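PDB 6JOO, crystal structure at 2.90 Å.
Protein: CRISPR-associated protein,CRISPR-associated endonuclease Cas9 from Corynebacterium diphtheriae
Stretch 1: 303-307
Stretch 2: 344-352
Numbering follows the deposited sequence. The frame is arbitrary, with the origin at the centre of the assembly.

Stretch 1, residues 303-307: VNLTP
Stretch 2, residues 344-352: PPTHDTNRS

No hydrogen bond or salt bridge joins these two stretches, although polar atoms lie along much of their meeting line; the contact rests on van der Waals packing and buries only 300 Å², both sides summed. The end of one helix meets the loop that leads into another. Val303 to Leu305 are helical, with phi/psi near -65/-42, and finish a helix that begins earlier in the chain. Thr306 (-121/54) is the first residue to leave helical geometry, though a weak bond from Thr306 N to Val303 O (3.3 Å) still marks the last turn.

In the second stretch, Pro344 (-66/158), Pro345 (-89/170) and Thr346 (-154/166) are extended. His347 (-71/83) occupies the N-cap position, and the helix runs from Asp348 onward with phi/psi near -65/-40. Its first turn is closed by Arg351 N to His347 O (3.3 Å) and Ser352 N to Asp348 O (2.9 Å); Ser352 OG, with chi1 m, also donates to Asp348 O (2.7 Å). Proline suits the extended lead-in because its ring restricts phi and leaves no amide hydrogen to satisfy.

The register advances in the same sequence order on both sides: the CA atoms of Asn304 and Thr346 are 5.6 Å apart, those of Leu305 and His347 5.4 Å, and those of Pro307 and Arg351 7.4 Å.

Thr346 supplies the methyl group at the centre. Its chi1 of -31° lies between wells, and Thr346 CG2 sits 3.0 Å from Asn304 O, a tight approach, and 3.6 Å from Pro307 CD, an apolar pairing. Asn304 (chi1 -105°, chi2 -26°) leaves its backbone sideways, yet its end comes nearer the loop. There Asn304 OD1 lies 3.4 Å from Pro345 O; both are acceptors, so the approach supplies no bond.

Leu305 starts with its CA-to-CB bond pointing away, but the long side chain (chi1 t, chi2 -9°) brings CD1 within 3.3 Å of His347 CD2. The methyl meets the imidazole at its edge, near the ring plane. The CA-to-CB bond of His347 points toward the first stretch; chi1 is t and chi2 -41°. Its NE2 is hydrogen-bonded elsewhere in the structure, so a carbon of the ring can meet leucine while a nitrogen keeps a polar partner.

At the exposed margin, Pro307, its ring C-gamma exo, has its CA-to-CB bond directed toward the second stretch. Arg351 (m, t, p, chi4 -102°) brings NE to 4.4 Å from Pro307 O, too far for a hydrogen bond, and to 4.5 Å from Pro307 CB, a loose contact at the end of a long side chain.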

ATOM      1  N   VAL A 303      26.528  35.392  22.266  1.00167.93           N
ATOM      2  CA  VAL A 303      27.203  34.317  22.990  1.00167.06           C
ATOM      3  C   VAL A 303      26.555  32.976  22.676  1.00164.43           C
ATOM      4  O   VAL A 303      27.240  31.974  22.435  1.00156.46           O
ATOM      5  CB  VAL A 303      27.197  34.600  24.504  1.00158.37           C
ATOM      6  CG1 VAL A 303      27.402  33.309  25.292  1.00134.77           C
ATOM      7  CG2 VAL A 303      28.266  35.621  24.855  1.00169.66           C
ATOM      8  N   ASN A 304      25.220  32.939  22.678  1.00174.47           N
ATOM      9  CA  ASN A 304      24.504  31.695  22.407  1.00169.29           C
ATOM     10  C   ASN A 304      24.815  31.161  21.012  1.00158.62           C
ATOM     11  O   ASN A 304      24.833  29.944  20.799  1.00161.80           O
ATOM     12  CB  ASN A 304      22.998  31.907  22.572  1.00173.96           C
ATOM     13  CG  ASN A 304      22.454  31.303  23.857  1.00179.63           C
ATOM     14  OD1 ASN A 304      23.022  30.356  24.403  1.00174.97           O
ATOM     15  ND2 ASN A 304      21.339  31.843  24.338  1.00188.90           N
ATOM     16  N   LEU A 305      25.055  32.051  20.048  1.00152.32           N
ATOM     17  CA  LEU A 305      25.377  31.607  18.693  1.00131.89           C
ATOM     18  C   LEU A 305      26.699  30.845  18.663  1.00127.00           C
ATOM     19  O   LEU A 305      26.777  29.735  18.125  1.00108.25           O
ATOM     20  CB  LEU A 305      25.422  32.816  17.746  1.00133.72           C
ATOM     21  CG  LEU A 305      25.520  32.780  16.206  1.00125.55           C
ATOM     22  CD1 LEU A 305      25.781  31.402  15.598  1.00 99.95           C
ATOM     23  CD2 LEU A 305      24.286  33.418  15.562  1.00137.92           C
ATOM     24  N   THR A 306      27.745  31.416  19.258  1.00139.33           N
ATOM     25  CA  THR A 306      29.093  30.957  18.946  1.00143.29           C
ATOM     26  C   THR A 306      29.898  30.433  20.138  1.00152.58           C
ATOM     27  O   THR A 306      31.019  30.907  20.364  1.00163.58           O
ATOM     28  CB  THR A 306      29.856  32.105  18.280  1.00143.70           C
ATOM     29  OG1 THR A 306      29.674  33.303  19.047  1.00154.64           O
ATOM     30  CG2 THR A 306      29.339  32.342  16.865  1.00134.59           C
ATOM     31  N   PRO A 307      29.396  29.453  20.917  1.00160.67           N
ATOM     32  CA  PRO A 307      30.361  28.839  21.837  1.00165.06           C
ATOM     33  C   PRO A 307      31.169  27.724  21.170  1.00162.93           C
ATOM     34  O   PRO A 307      31.557  26.769  21.846  1.00171.15           O
ATOM     35  CB  PRO A 307      29.478  28.271  22.960  1.00156.59           C
ATOM     36  CG  PRO A 307      28.122  28.869  22.752  1.00146.36           C
ATOM     37  CD  PRO A 307      28.016  29.099  21.279  1.00146.96           C
ATOM     38  N   PRO A 344      19.669  25.420  27.656  1.00188.54           N
ATOM     39  CA  PRO A 344      19.452  26.418  26.602  1.00189.68           C
ATOM     40  C   PRO A 344      19.910  25.900  25.250  1.00186.78           C
ATOM     41  O   PRO A 344      20.744  24.985  25.175  1.00186.25           O
ATOM     42  CB  PRO A 344      20.306  27.610  27.064  1.00196.61           C
ATOM     43  CG  PRO A 344      21.338  27.012  27.950  1.00199.46           C
ATOM     44  CD  PRO A 344      20.638  25.894  28.661  1.00197.51           C
ATOM     45  N   PRO A 345      19.395  26.462  24.160  1.00195.95           N
ATOM     46  CA  PRO A 345      19.756  25.992  22.823  1.00195.09           C
ATOM     47  C   PRO A 345      20.993  26.709  22.294  1.00207.49           C
ATOM     48  O   PRO A 345      21.479  27.684  22.869  1.00217.01           O
ATOM     49  CB  PRO A 345      18.515  26.347  21.982  1.00185.10           C
ATOM     50  CG  PRO A 345      17.650  27.257  22.874  1.00182.48           C
ATOM     51  CD  PRO A 345      18.469  27.598  24.082  1.00191.87           C
ATOM     52  N   THR A 346      21.499  26.194  21.175  1.00173.41           N
ATOM     53  CA  THR A 346      22.737  26.684  20.588  1.00164.66           C
ATOM     54  C   THR A 346      22.712  26.402  19.093  1.00158.85           C
ATOM     55  O   THR A 346      21.882  25.633  18.600  1.00151.42           O
ATOM     56  CB  THR A 346      23.963  26.024  21.238  1.00157.53           C
ATOM     57  OG1 THR A 346      23.685  25.716  22.609  1.00165.83           O
ATOM     58  CG2 THR A 346      25.155  26.948  21.185  1.00152.50           C
ATOM     59  N   HIS A 347      23.633  27.037  18.367  1.00140.11           N
ATOM     60  CA  HIS A 347      23.860  26.718  16.956  1.00139.84           C
ATOM     61  C   HIS A 347      24.517  25.341  16.910  1.00141.96           C
ATOM     62  O   HIS A 347      25.736  25.197  16.804  1.00138.01           O
ATOM     63  CB  HIS A 347      24.716  27.786  16.285  1.00143.90           C
ATOM     64  CG  HIS A 347      24.638  27.777  14.787  1.00140.24           C
ATOM     65  ND1 HIS A 347      24.629  26.615  14.046  1.00130.98           N
ATOM     66  CD2 HIS A 347      24.561  28.792  13.895  1.00143.99           C
ATOM     67  CE1 HIS A 347      24.554  26.917  12.761  1.00132.54           C
ATOM     68  NE2 HIS A 347      24.511  28.231  12.643  1.00137.22           N
ATOM     69  N   ASP A 348      23.674  24.307  16.989  1.00157.54           N
ATOM     70  CA  ASP A 348      24.163  22.955  17.254  1.00144.11           C
ATOM     71  C   ASP A 348      25.005  22.412  16.104  1.00141.89           C
ATOM     72  O   ASP A 348      26.008  21.727  16.333  1.00146.74           O
ATOM     73  CB  ASP A 348      22.985  22.024  17.541  1.00122.01           C
ATOM     74  CG  ASP A 348      22.581  22.023  19.006  1.00132.51           C
ATOM     75  OD1 ASP A 348      23.370  21.537  19.847  1.00150.22           O
ATOM     76  OD2 ASP A 348      21.476  22.519  19.319  1.00133.94           O
ATOM     77  N   THR A 349      24.608  22.692  14.860  1.00132.02           N
ATOM     78  CA  THR A 349      25.327  22.141  13.714  1.00136.79           C
ATOM     79  C   THR A 349      26.759  22.663  13.652  1.00143.15           C
ATOM     80  O   THR A 349      27.697  21.899  13.399  1.00133.25           O
ATOM     81  CB  THR A 349      24.583  22.457  12.414  1.00134.85           C
ATOM     82  OG1 THR A 349      25.529  22.700  11.363  1.00149.67           O
ATOM     83  CG2 THR A 349      23.704  23.671  12.587  1.00128.60           C
ATOM     84  N   ASN A 350      26.947  23.966  13.879  1.00133.47           N
ATOM     85  CA  ASN A 350      28.294  24.528  13.825  1.00142.39           C
ATOM     86  C   ASN A 350      29.177  23.962  14.932  1.00146.22           C
ATOM     87  O   ASN A 350      30.364  23.694  14.710  1.00145.01           O
ATOM     88  CB  ASN A 350      28.237  26.055  13.904  1.00147.96           C
ATOM     89  CG  ASN A 350      27.811  26.691  12.593  1.00145.43           C
ATOM     90  OD1 ASN A 350      27.726  26.023  11.565  1.00138.88           O
ATOM     91  ND2 ASN A 350      27.553  27.994  12.622  1.00152.93           N
ATOM     92  N   ARG A 351      28.617  23.769  16.129  1.00141.59           N
ATOM     93  CA  ARG A 351      29.374  23.128  17.201  1.00144.61           C
ATOM     94  C   ARG A 351      29.728  21.693  16.831  1.00135.34           C
ATOM     95  O   ARG A 351      30.862  21.247  17.039  1.00140.15           O
ATOM     96  CB  ARG A 351      28.580  23.154  18.508  1.00147.50           C
ATOM     97  CG  ARG A 351      28.060  24.517  18.917  1.00153.82           C
ATOM     98  CD  ARG A 351      27.180  24.415  20.154  1.00153.25           C
ATOM     99  NE  ARG A 351      27.946  24.364  21.398  1.00161.07           N
ATOM    100  CZ  ARG A 351      28.186  23.252  22.086  1.00163.18           C
ATOM    101  NH1 ARG A 351      27.718  22.089  21.655  1.00156.15           N
ATOM    102  NH2 ARG A 351      28.893  23.304  23.209  1.00171.13           N
ATOM    103  N   SER A 352      28.765  20.954  16.276  1.00143.10           N
ATOM    104  CA  SER A 352      29.014  19.558  15.935  1.00146.67           C
ATOM    105  C   SER A 352      30.058  19.434  14.833  1.00146.90           C
ATOM    106  O   SER A 352      30.829  18.468  14.805  1.00149.57           O
ATOM    107  CB  SER A 352      27.708  18.881  15.518  1.00141.20           C
ATOM    108  OG  SER A 352      26.683  19.111  16.471  1.00144.31           O
TER